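Local coordinates for glutathione S-transferase 1 (Ascaris suum, PDB 4Q5F), which conjugates reduced glutathione to a wide range of exogenous and endogenous hydrophobic electrophiles and can also work as a glutathione peroxidase, at residues Y16-F21 / V39-N44; F34-V39 / P204-W209; A98-I103 / S164-D169. One frame throughout, in Å; residues are numbered along the deposited sequence.

Interaction 1: Y16-F21 / V39-N44; sequences YKLTYF and VKFEDN. With GSH (glutathione), chain E.
Glu42 N gives its hydrogen to Tyr16 O at 2.8 Å, the first of the bonds that pair strands 16-21 and 42-46 in parallel across the beta-alpha-beta unit of the thioredoxin-like domain. Leu18 N donates to Glu42 O, 2.9 Å away, and Leu18 O takes a weak, bent bond from Asn44 N. Tyr20 N closes the run on Asn44 O at 3.2 Å. Next to the Tyr16-Glu42 bond, a water accepts from Tyr16 N and donates to Lys40 O.

Among side chains, Lys17 and Glu42 run alongside each other, pointing the same way, with Lys17 CD 3.6 Å from Glu42 OE2. Their charged atoms are not in contact; Lys17 NZ is instead salt-bridged to Glu67 of the neighbouring strand 65-68. Asn44 ND2 makes a weak bond to Thr19 OG1, at 3.4 Å. The carboxylate of Asp43 is held by Arg31 and Arg45. Tyr16 and Phe41 meet CB to CB at 3.6 Å.

Tyr20 OH lies 3.3 Å from glutathione SG2. With Tyr20 N bonded to Asn44 O and Tyr20 OH to Leu26 N, both the backbone and the ring end of this residue are held, consistent with its role in binding glutathione.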
loop_
_atom_site.group_PDB
_atom_site.type_symbol
_atom_site.label_atom_id
_atom_site.label_comp_id
_atom_site.label_asym_id
_atom_site.label_seq_id
_atom_site.Cartn_x
_atom_site.Cartn_y
_atom_site.Cartn_z
ATOM N N TYR B 16 14.063 17.592 -8.661
ATOM C CA TYR B 16 13.827 16.248 -8.138
ATOM C C TYR B 16 15.121 15.481 -7.885
ATOM O O TYR B 16 15.997 15.419 -8.748
ATOM C CB TYR B 16 12.973 15.451 -9.126
ATOM C CG TYR B 16 11.565 15.973 -9.288
ATOM C CD1 TYR B 16 10.616 15.791 -8.291
ATOM C CD2 TYR B 16 11.180 16.638 -10.444
ATOM C CE1 TYR B 16 9.326 16.263 -8.436
ATOM C CE2 TYR B 16 9.892 17.113 -10.600
ATOM C CZ TYR B 16 8.969 16.922 -9.594
ATOM O OH TYR B 16 7.686 17.395 -9.746
ATOM N N LYS B 17 15.226 14.889 -6.697
ATOM C CA LYS B 17 16.319 13.976 -6.378
ATOM C C LYS B 17 15.770 12.676 -5.791
ATOM O O LYS B 17 15.091 12.682 -4.763
ATOM C CB LYS B 17 17.300 14.624 -5.398
ATOM C CG LYS B 17 18.432 13.706 -4.959
ATOM C CD LYS B 17 19.497 14.474 -4.197
ATOM C CE LYS B 17 20.265 13.589 -3.231
ATOM N NZ LYS B 17 20.118 14.063 -1.826
ATOM N N LEU B 18 16.069 11.567 -6.461
ATOM C CA LEU B 18 15.663 10.245 -6.006
ATOM C C LEU B 18 16.858 9.525 -5.400
ATOM O O LEU B 18 17.886 9.362 -6.056
ATOM C CB LEU B 18 15.109 9.429 -7.176
ATOM C CG LEU B 18 14.663 7.997 -6.858
ATOM C CD1 LEU B 18 13.373 7.999 -6.051
ATOM C CD2 LEU B 18 14.505 7.189 -8.135
ATOM N N THR B 19 16.713 9.095 -4.149
ATOM C CA THR B 19 17.776 8.385 -3.444
ATOM C C THR B 19 17.400 6.922 -3.236
ATOM O O THR B 19 16.446 6.610 -2.526
ATOM C CB THR B 19 18.073 9.036 -2.078
ATOM O OG1 THR B 19 18.460 10.401 -2.273
ATOM C CG2 THR B 19 19.194 8.302 -1.352
ATOM N N TYR B 20 18.162 6.034 -3.864
ATOM C CA TYR B 20 17.947 4.597 -3.741
ATOM C C TYR B 20 19.276 3.884 -3.960
ATOM O O TYR B 20 20.273 4.516 -4.305
ATOM C CB TYR B 20 16.905 4.118 -4.758
ATOM C CG TYR B 20 16.396 2.717 -4.495
ATOM C CD1 TYR B 20 15.647 2.430 -3.362
ATOM C CD2 TYR B 20 16.668 1.680 -5.379
ATOM C CE1 TYR B 20 15.184 1.152 -3.114
ATOM C CE2 TYR B 20 16.206 0.399 -5.140
ATOM C CZ TYR B 20 15.466 0.142 -4.007
ATOM O OH TYR B 20 15.004 -1.129 -3.764
ATOM N N PHE B 21 19.296 2.573 -3.746
ATOM C CA PHE B 21 20.504 1.788 -3.963
ATOM C C PHE B 21 20.727 1.549 -5.455
ATOM O O PHE B 21 19.895 1.926 -6.282
ATOM C CB PHE B 21 20.415 0.464 -3.205
ATOM C CG PHE B 21 20.139 0.631 -1.737
ATOM C CD1 PHE B 21 21.091 1.185 -0.900
ATOM C CD2 PHE B 21 18.925 0.238 -1.194
ATOM C CE1 PHE B 21 20.841 1.342 0.448
ATOM C CE2 PHE B 21 18.671 0.393 0.155
ATOM C CZ PHE B 21 19.630 0.948 0.977
ATOM N N VAL B 39 10.819 13.907 -17.553
ATOM C CA VAL B 39 11.184 14.877 -16.526
ATOM C C VAL B 39 12.551 14.527 -15.949
ATOM O O VAL B 39 12.785 13.397 -15.523
ATOM C CB VAL B 39 10.128 14.917 -15.396
ATOM C CG1 VAL B 39 10.556 15.872 -14.268
ATOM C CG2 VAL B 39 8.759 15.290 -15.972
ATOM N N LYS B 40 13.449 15.506 -15.942
ATOM C CA LYS B 40 14.810 15.298 -15.464
ATOM C C LYS B 40 14.848 15.285 -13.941
ATOM O O LYS B 40 14.072 15.978 -13.282
ATOM C CB LYS B 40 15.738 16.392 -16.002
ATOM C CG LYS B 40 17.219 16.058 -15.887
ATOM C CD LYS B 40 18.093 17.202 -16.379
ATOM C CE LYS B 40 18.546 18.097 -15.234
ATOM N NZ LYS B 40 17.408 18.671 -14.461
ATOM N N PHE B 41 15.759 14.491 -13.389
ATOM C CA PHE B 41 15.889 14.346 -11.944
ATOM C C PHE B 41 17.265 13.790 -11.622
ATOM O O PHE B 41 17.903 13.178 -12.477
ATOM C CB PHE B 41 14.828 13.381 -11.420
ATOM C CG PHE B 41 15.069 11.954 -11.818
ATOM C CD1 PHE B 41 14.771 11.519 -13.099
ATOM C CD2 PHE B 41 15.614 11.053 -10.920
ATOM C CE1 PHE B 41 14.999 10.208 -13.473
ATOM C CE2 PHE B 41 15.843 9.739 -11.289
ATOM C CZ PHE B 41 15.535 9.318 -12.567
ATOM N N GLU B 42 17.723 13.995 -10.391
ATOM C CA GLU B 42 18.971 13.388 -9.948
ATOM C C GLU B 42 18.729 11.951 -9.514
ATOM O O GLU B 42 18.080 11.697 -8.498
ATOM C CB GLU B 42 19.603 14.177 -8.800
ATOM C CG GLU B 42 20.794 13.458 -8.164
ATOM C CD GLU B 42 21.572 14.329 -7.197
ATOM O OE1 GLU B 42 21.432 15.569 -7.255
ATOM O OE2 GLU B 42 22.329 13.769 -6.374
ATOM N N ASP B 43 19.253 11.016 -10.297
ATOM C CA ASP B 43 19.160 9.603 -9.969
ATOM C C ASP B 43 20.285 9.240 -9.008
ATOM O O ASP B 43 21.264 8.595 -9.391
ATOM C CB ASP B 43 19.238 8.761 -11.245
ATOM C CG ASP B 43 18.914 7.296 -11.003
ATOM O OD1 ASP B 43 18.528 6.942 -9.869
ATOM O OD2 ASP B 43 19.032 6.498 -11.956
ATOM N N ASN B 44 20.143 9.665 -7.755
ATOM C CA ASN B 44 21.178 9.440 -6.754
ATOM C C ASN B 44 21.224 7.987 -6.309
ATOM O O ASN B 44 20.516 7.586 -5.385
ATOM C CB ASN B 44 20.969 10.335 -5.534
ATOM C CG ASN B 44 22.058 10.157 -4.491
ATOM O OD1 ASN B 44 23.184 9.778 -4.815
ATOM N ND2 ASN B 44 21.728 10.421 -3.232
HETATM N N1 GSH E . 7.551 0.017 2.428
HETATM C CA1 GSH E . 8.766 0.585 1.967
HETATM C C1 GSH E . 8.548 1.206 0.606
HETATM O O11 GSH E . 9.241 2.190 0.238
HETATM O O12 GSH E . 7.671 0.741 -0.166
HETATM C CB1 GSH E . 9.829 -0.498 1.872
HETATM C CG1 GSH E . 11.198 0.138 1.601
HETATM C CD1 GSH E . 12.336 -0.876 1.792
HETATM O OE1 GSH E . 12.101 -1.963 2.273
HETATM N N2 GSH E . 13.678 -0.519 1.396
HETATM C CA2 GSH E . 14.780 -1.419 1.556
HETATM C C2 GSH E . 15.834 -0.764 2.437
HETATM O O2 GSH E . 15.852 0.449 2.562
HETATM C CB2 GSH E . 15.411 -1.714 0.222
HETATM S SG2 GSH E . 14.222 -2.440 -0.861
HETATM N N3 GSH E . 16.821 -1.583 3.106
HETATM C CA3 GSH E . 17.828 -0.982 3.942
HETATM C C3 GSH E . 17.360 -0.976 5.396
HETATM O O31 GSH E . 16.165 -1.247 5.672
HETATM O O32 GSH E . 18.176 -0.697 6.313
HETATM O O HOH W 1 14.608 17.925 -11.406
#

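Interaction 2: F34-V39 / P204-W209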
loop_
_atom_site.group_PDB
_atom_site.type_symbol
_atom_site.label_atom_id
_atom_site.label_comp_id
_atom_site.label_asym_id
_atom_site.label_seq_id
_atom_site.Cartn_x
_atom_site.Cartn_y
_atom_site.Cartn_z
ATOM N N PHE B 34 9.690 8.971 -14.128
ATOM C CA PHE B 34 10.387 10.159 -14.611
ATOM C C PHE B 34 10.636 10.063 -16.112
ATOM O O PHE B 34 10.308 10.980 -16.866
ATOM C CB PHE B 34 11.735 10.337 -13.910
ATOM C CG PHE B 34 11.635 10.889 -12.519
ATOM C CD1 PHE B 34 11.073 12.134 -12.290
ATOM C CD2 PHE B 34 12.135 10.176 -11.444
ATOM C CE1 PHE B 34 10.990 12.648 -11.011
ATOM C CE2 PHE B 34 12.058 10.684 -10.162
ATOM C CZ PHE B 34 11.485 11.921 -9.945
ATOM N N HIS B 35 11.219 8.949 -16.536
ATOM C CA HIS B 35 11.636 8.789 -17.924
ATOM C C HIS B 35 10.455 8.788 -18.885
ATOM O O HIS B 35 10.559 9.304 -19.995
ATOM C CB HIS B 35 12.476 7.524 -18.087
ATOM C CG HIS B 35 13.901 7.699 -17.667
ATOM N ND1 HIS B 35 14.380 7.267 -16.448
ATOM C CD2 HIS B 35 14.946 8.282 -18.296
ATOM C CE1 HIS B 35 15.661 7.566 -16.352
ATOM N NE2 HIS B 35 16.032 8.182 -17.459
ATOM N N GLN B 36 9.333 8.218 -18.461
ATOM C CA GLN B 36 8.130 8.238 -19.283
ATOM C C GLN B 36 7.705 9.678 -19.528
ATOM O O GLN B 36 7.433 10.078 -20.659
ATOM C CB GLN B 36 6.990 7.476 -18.604
ATOM C CG GLN B 36 5.643 7.591 -19.317
ATOM C CD GLN B 36 5.701 7.133 -20.760
ATOM O OE1 GLN B 36 6.625 6.430 -21.167
ATOM N NE2 GLN B 36 4.709 7.531 -21.544
ATOM N N ALA B 37 7.659 10.451 -18.450
ATOM C CA ALA B 37 7.215 11.835 -18.503
ATOM C C ALA B 37 8.273 12.753 -19.117
ATOM O O ALA B 37 7.987 13.899 -19.460
ATOM C CB ALA B 37 6.856 12.306 -17.109
ATOM N N GLY B 38 9.495 12.247 -19.250
ATOM C CA GLY B 38 10.587 13.032 -19.796
ATOM C C GLY B 38 11.004 14.143 -18.850
ATOM O O GLY B 38 11.476 15.194 -19.281
ATOM N N VAL B 39 10.819 13.907 -17.553
ATOM C CA VAL B 39 11.184 14.877 -16.526
ATOM C C VAL B 39 12.551 14.527 -15.949
ATOM O O VAL B 39 12.785 13.397 -15.523
ATOM C CB VAL B 39 10.128 14.917 -15.396
ATOM C CG1 VAL B 39 10.556 15.872 -14.268
ATOM C CG2 VAL B 39 8.759 15.290 -15.972
ATOM N N PRO B 204 8.285 4.368 -26.325
ATOM C CA PRO B 204 9.580 4.950 -26.711
ATOM C C PRO B 204 10.491 5.356 -25.550
ATOM O O PRO B 204 11.669 4.996 -25.556
ATOM C CB PRO B 204 9.177 6.187 -27.518
ATOM C CG PRO B 204 7.866 5.832 -28.098
ATOM C CD PRO B 204 7.171 4.997 -27.063
ATOM N N ASN B 205 9.963 6.092 -24.578
ATOM C CA ASN B 205 10.779 6.566 -23.462
ATOM C C ASN B 205 11.196 5.431 -22.532
ATOM O O ASN B 205 12.305 5.430 -21.997
ATOM C CB ASN B 205 10.039 7.642 -22.670
ATOM C CG ASN B 205 9.882 8.937 -23.444
ATOM O OD1 ASN B 205 10.657 9.225 -24.356
ATOM N ND2 ASN B 205 8.880 9.729 -23.079
ATOM N N ILE B 206 10.299 4.470 -22.336
ATOM C CA ILE B 206 10.601 3.300 -21.524
ATOM C C ILE B 206 11.597 2.418 -22.259
ATOM O O ILE B 206 12.565 1.932 -21.674
ATOM C CB ILE B 206 9.328 2.482 -21.224
ATOM C CG1 ILE B 206 8.280 3.360 -20.536
ATOM C CG2 ILE B 206 9.655 1.259 -20.369
ATOM C CD1 ILE B 206 8.760 4.025 -19.256
ATOM N N LYS B 207 11.346 2.213 -23.547
ATOM C CA LYS B 207 12.211 1.396 -24.383
ATOM C C LYS B 207 13.628 1.951 -24.365
ATOM O O LYS B 207 14.602 1.202 -24.294
ATOM C CB LYS B 207 11.681 1.370 -25.816
ATOM C CG LYS B 207 12.333 0.322 -26.695
ATOM C CD LYS B 207 11.735 0.329 -28.091
ATOM N N LYS B 208 13.731 3.274 -24.428
ATOM C CA LYS B 208 15.020 3.943 -24.373
ATOM C C LYS B 208 15.683 3.696 -23.024
ATOM O O LYS B 208 16.828 3.252 -22.960
ATOM C CB LYS B 208 14.850 5.446 -24.608
ATOM N N TRP B 209 14.949 3.972 -21.950
ATOM C CA TRP B 209 15.484 3.845 -20.599
ATOM C C TRP B 209 15.998 2.438 -20.300
ATOM O O TRP B 209 17.073 2.271 -19.722
ATOM C CB TRP B 209 14.424 4.229 -19.567
ATOM C CG TRP B 209 14.858 3.972 -18.159
ATOM C CD1 TRP B 209 14.183 3.262 -17.209
ATOM C CD2 TRP B 209 16.074 4.409 -17.545
ATOM N NE1 TRP B 209 14.900 3.237 -16.038
ATOM C CE2 TRP B 209 16.066 3.935 -16.217
ATOM C CE3 TRP B 209 17.167 5.159 -17.986
ATOM C CZ2 TRP B 209 17.109 4.186 -15.330
ATOM C CZ3 TRP B 209 18.201 5.407 -17.103
ATOM C CH2 TRP B 209 18.165 4.923 -15.790
#
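The interface between the thioredoxin-like and helical domains of the glutathione transferase fold is bridged here, where the end of helix 27-37 meets the start of helix 204-212. The His35 imidazole lies over one face of the Trp209 indole in an offset stack, ring centroids 3.8 Å apart and planes 14° from parallel. His35 NE2 and CE1 sit above the six-membered ring, NE2 3.3 Å from Trp209 CE3. Trp209 CB also reaches over the imidazole as a CH-pi contact.

His35 ND1 is bonded to Arg31 O one turn back in its own helix, whereas Trp209 NE1 reaches across the interface to Glu28 OE2. At the helix end, Asn205 ND2 donates to Gln36 O at 2.8 Å, approaching tilted 35° from the carbonyl plane. Gly38, with positive phi, closes a Schellman motif there, Val39 N bonding back to Phe34 O at 3.0 Å and Gly38 N, weakly, to His35 O. The Gln36 chain bends at chi2 (57°), which brings OE1 to 3.5 Å from Ile206 CG1.

Gln36 O lies in the helix's last turn, where carbonyls commonly lack an i+4 amide partner, consistent with its taking a side-chain donor from the other domain. One directional bond and a broad aromatic overlap thus join the two segments.

Interaction 3: A98-I103 / S164-D169; sequences AQVDSI and SVTWAD
Val100, on helix 94-114, pushes a methyl over the Trp167 indole where, in the all-helical C-terminal domain, the first turn of helix 167-182 packs against helix 94-114. Its CG1 stands anti to the backbone N (chi1 172°), which sends that branch over one face of the five-membered ring, 3.9 Å from the ring centroid, as a CH-pi contact. The same methyl lies 3.6 Å from Ala168 CB, which Ile103 CG2 approaches more loosely. The other branch, CG2, slides past the Thr166 side chain, with Thr166 CG2 4.0 Å away.

Trp167 has CG between its backbone N and carbonyl carbon (chi1 62°), and this rotamer turns the indole toward helix 94-114. Phe104 meets the ring edge-to-face, and Ile33 of helix 27-37 touches it as well.

Thr166 is the N-cap. Its backbone N donates to Asp169 OD2 at 2.8 Å, through the anti lone pair of that oxygen, while Asp169 OD1 is taken by Tyr196 OH. Asp101 lies at the dimer interface: its OD1 is salt-bridged to Arg81 of its own chain and its OD2 to Arg81 of the second subunit. Near the indole plane, Asp101 OD1 approaches Trp167 CZ2 to 3.5 Å, and a water accepts from Trp167 NE1 at 3.0 Å.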
loop_
_atom_site.group_PDB
_atom_site.type_symbol
_atom_site.label_atom_id
_atom_site.label_comp_id
_atom_site.label_asym_id
_atom_site.label_seq_id
_atom_site.Cartn_x
_atom_site.Cartn_y
_atom_site.Cartn_z
ATOM N N ALA B 98 -8.384 6.206 -8.435
ATOM C CA ALA B 98 -8.632 5.198 -7.415
ATOM C C ALA B 98 -8.464 3.798 -7.994
ATOM O O ALA B 98 -7.896 2.918 -7.350
ATOM C CB ALA B 98 -10.022 5.371 -6.834
ATOM N N GLN B 99 -8.958 3.596 -9.212
ATOM C CA GLN B 99 -8.828 2.307 -9.882
ATOM C C GLN B 99 -7.357 1.986 -10.131
ATOM O O GLN B 99 -6.950 0.826 -10.063
ATOM C CB GLN B 99 -9.599 2.298 -11.204
ATOM C CG GLN B 99 -11.114 2.361 -11.047
ATOM C CD GLN B 99 -11.688 1.147 -10.338
ATOM O OE1 GLN B 99 -11.093 0.068 -10.337
ATOM N NE2 GLN B 99 -12.852 1.321 -9.726
ATOM N N VAL B 100 -6.564 3.016 -10.420
ATOM C CA VAL B 100 -5.123 2.849 -10.572
ATOM C C VAL B 100 -4.531 2.407 -9.235
ATOM O O VAL B 100 -3.750 1.460 -9.182
ATOM C CB VAL B 100 -4.439 4.157 -11.056
ATOM C CG1 VAL B 100 -2.902 4.034 -11.022
ATOM C CG2 VAL B 100 -4.941 4.529 -12.453
ATOM N N ASP B 101 -4.913 3.089 -8.160
ATOM C CA ASP B 101 -4.466 2.716 -6.823
ATOM C C ASP B 101 -4.876 1.283 -6.506
ATOM O O ASP B 101 -4.118 0.528 -5.896
ATOM C CB ASP B 101 -5.067 3.650 -5.770
ATOM C CG ASP B 101 -4.483 5.046 -5.820
ATOM O OD1 ASP B 101 -3.489 5.259 -6.547
ATOM O OD2 ASP B 101 -5.015 5.929 -5.115
ATOM N N SER B 102 -6.082 0.919 -6.929
ATOM C CA SER B 102 -6.658 -0.374 -6.592
ATOM C C SER B 102 -5.851 -1.519 -7.192
ATOM O O SER B 102 -5.491 -2.464 -6.494
ATOM C CB SER B 102 -8.107 -0.450 -7.075
ATOM O OG SER B 102 -8.754 -1.603 -6.562
ATOM N N ILE B 103 -5.557 -1.435 -8.484
ATOM C CA ILE B 103 -4.853 -2.521 -9.153
ATOM C C ILE B 103 -3.415 -2.649 -8.652
ATOM O O ILE B 103 -2.871 -3.750 -8.596
ATOM C CB ILE B 103 -4.865 -2.358 -10.695
ATOM C CG1 ILE B 103 -4.227 -3.576 -11.377
ATOM C CG2 ILE B 103 -4.151 -1.083 -11.114
ATOM C CD1 ILE B 103 -4.949 -4.890 -11.120
ATOM N N SER B 164 -4.612 5.301 -21.884
ATOM C CA SER B 164 -3.198 5.672 -21.893
ATOM C C SER B 164 -2.488 5.168 -20.639
ATOM O O SER B 164 -3.126 4.861 -19.631
ATOM C CB SER B 164 -3.035 7.189 -22.019
ATOM O OG SER B 164 -3.502 7.856 -20.860
ATOM N N VAL B 165 -1.163 5.096 -20.714
ATOM C CA VAL B 165 -0.345 4.523 -19.653
ATOM C C VAL B 165 -0.462 5.305 -18.342
ATOM O O VAL B 165 -0.614 6.527 -18.350
ATOM C CB VAL B 165 1.145 4.449 -20.090
ATOM C CG1 VAL B 165 1.821 5.821 -20.004
ATOM C CG2 VAL B 165 1.901 3.422 -19.266
ATOM N N THR B 166 -0.399 4.587 -17.223
ATOM C CA THR B 166 -0.373 5.198 -15.896
ATOM C C THR B 166 0.849 4.699 -15.126
ATOM O O THR B 166 1.558 3.805 -15.589
ATOM C CB THR B 166 -1.645 4.875 -15.088
ATOM O OG1 THR B 166 -1.717 3.465 -14.838
ATOM C CG2 THR B 166 -2.892 5.325 -15.840
ATOM N N TRP B 167 1.094 5.271 -13.952
ATOM C CA TRP B 167 2.274 4.911 -13.173
ATOM C C TRP B 167 2.204 3.470 -12.677
ATOM O O TRP B 167 3.232 2.817 -12.513
ATOM C CB TRP B 167 2.469 5.868 -11.993
ATOM C CG TRP B 167 1.350 5.865 -10.989
ATOM C CD1 TRP B 167 0.288 6.721 -10.943
ATOM C CD2 TRP B 167 1.190 4.973 -9.878
ATOM N NE1 TRP B 167 -0.522 6.417 -9.876
ATOM C CE2 TRP B 167 0.011 5.347 -9.207
ATOM C CE3 TRP B 167 1.932 3.893 -9.389
ATOM C CZ2 TRP B 167 -0.448 4.679 -8.073
ATOM C CZ3 TRP B 167 1.475 3.233 -8.263
ATOM C CH2 TRP B 167 0.298 3.627 -7.617
ATOM N N ALA B 168 0.992 2.976 -12.444
ATOM C CA ALA B 168 0.810 1.595 -12.016
ATOM C C ALA B 168 1.261 0.645 -13.116
ATOM O O ALA B 168 1.867 -0.391 -12.843
ATOM C CB ALA B 168 -0.643 1.336 -11.652
ATOM N N ASP B 169 0.966 1.006 -14.362
ATOM C CA ASP B 169 1.377 0.199 -15.505
ATOM C C ASP B 169 2.895 0.081 -15.573
ATOM O O ASP B 169 3.435 -1.004 -15.787
ATOM C CB ASP B 169 0.853 0.809 -16.806
ATOM C CG ASP B 169 -0.664 0.819 -16.880
ATOM O OD1 ASP B 169 -1.282 -0.236 -16.620
ATOM O OD2 ASP B 169 -1.237 1.884 -17.197
HETATM O O HOH W 2 -3.407 7.037 -9.123
#

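In the fold
Interaction 3 is the buried contact of the set, interaction 1 is partly buried and interaction 2 lies at the surface. Interactions 1 and 2 work on one beta-alpha-beta unit: helix 27-37 connects the two strands of interaction 1 and presents its end to interaction 2. They share Val39 and touch through Phe34, which stacks on Phe41 and meets Tyr16. Interaction 3 sits within the C-terminal domain, about 22 Å from interaction 1 between centres, yet reaches interaction 2 where Gln36 packs on Val165. Backbone bonding dominates in the sheet, ring stacking between domains, and methyl-on-indole packing in the helical core, where the Asp101 carboxylate also reaches the second subunit.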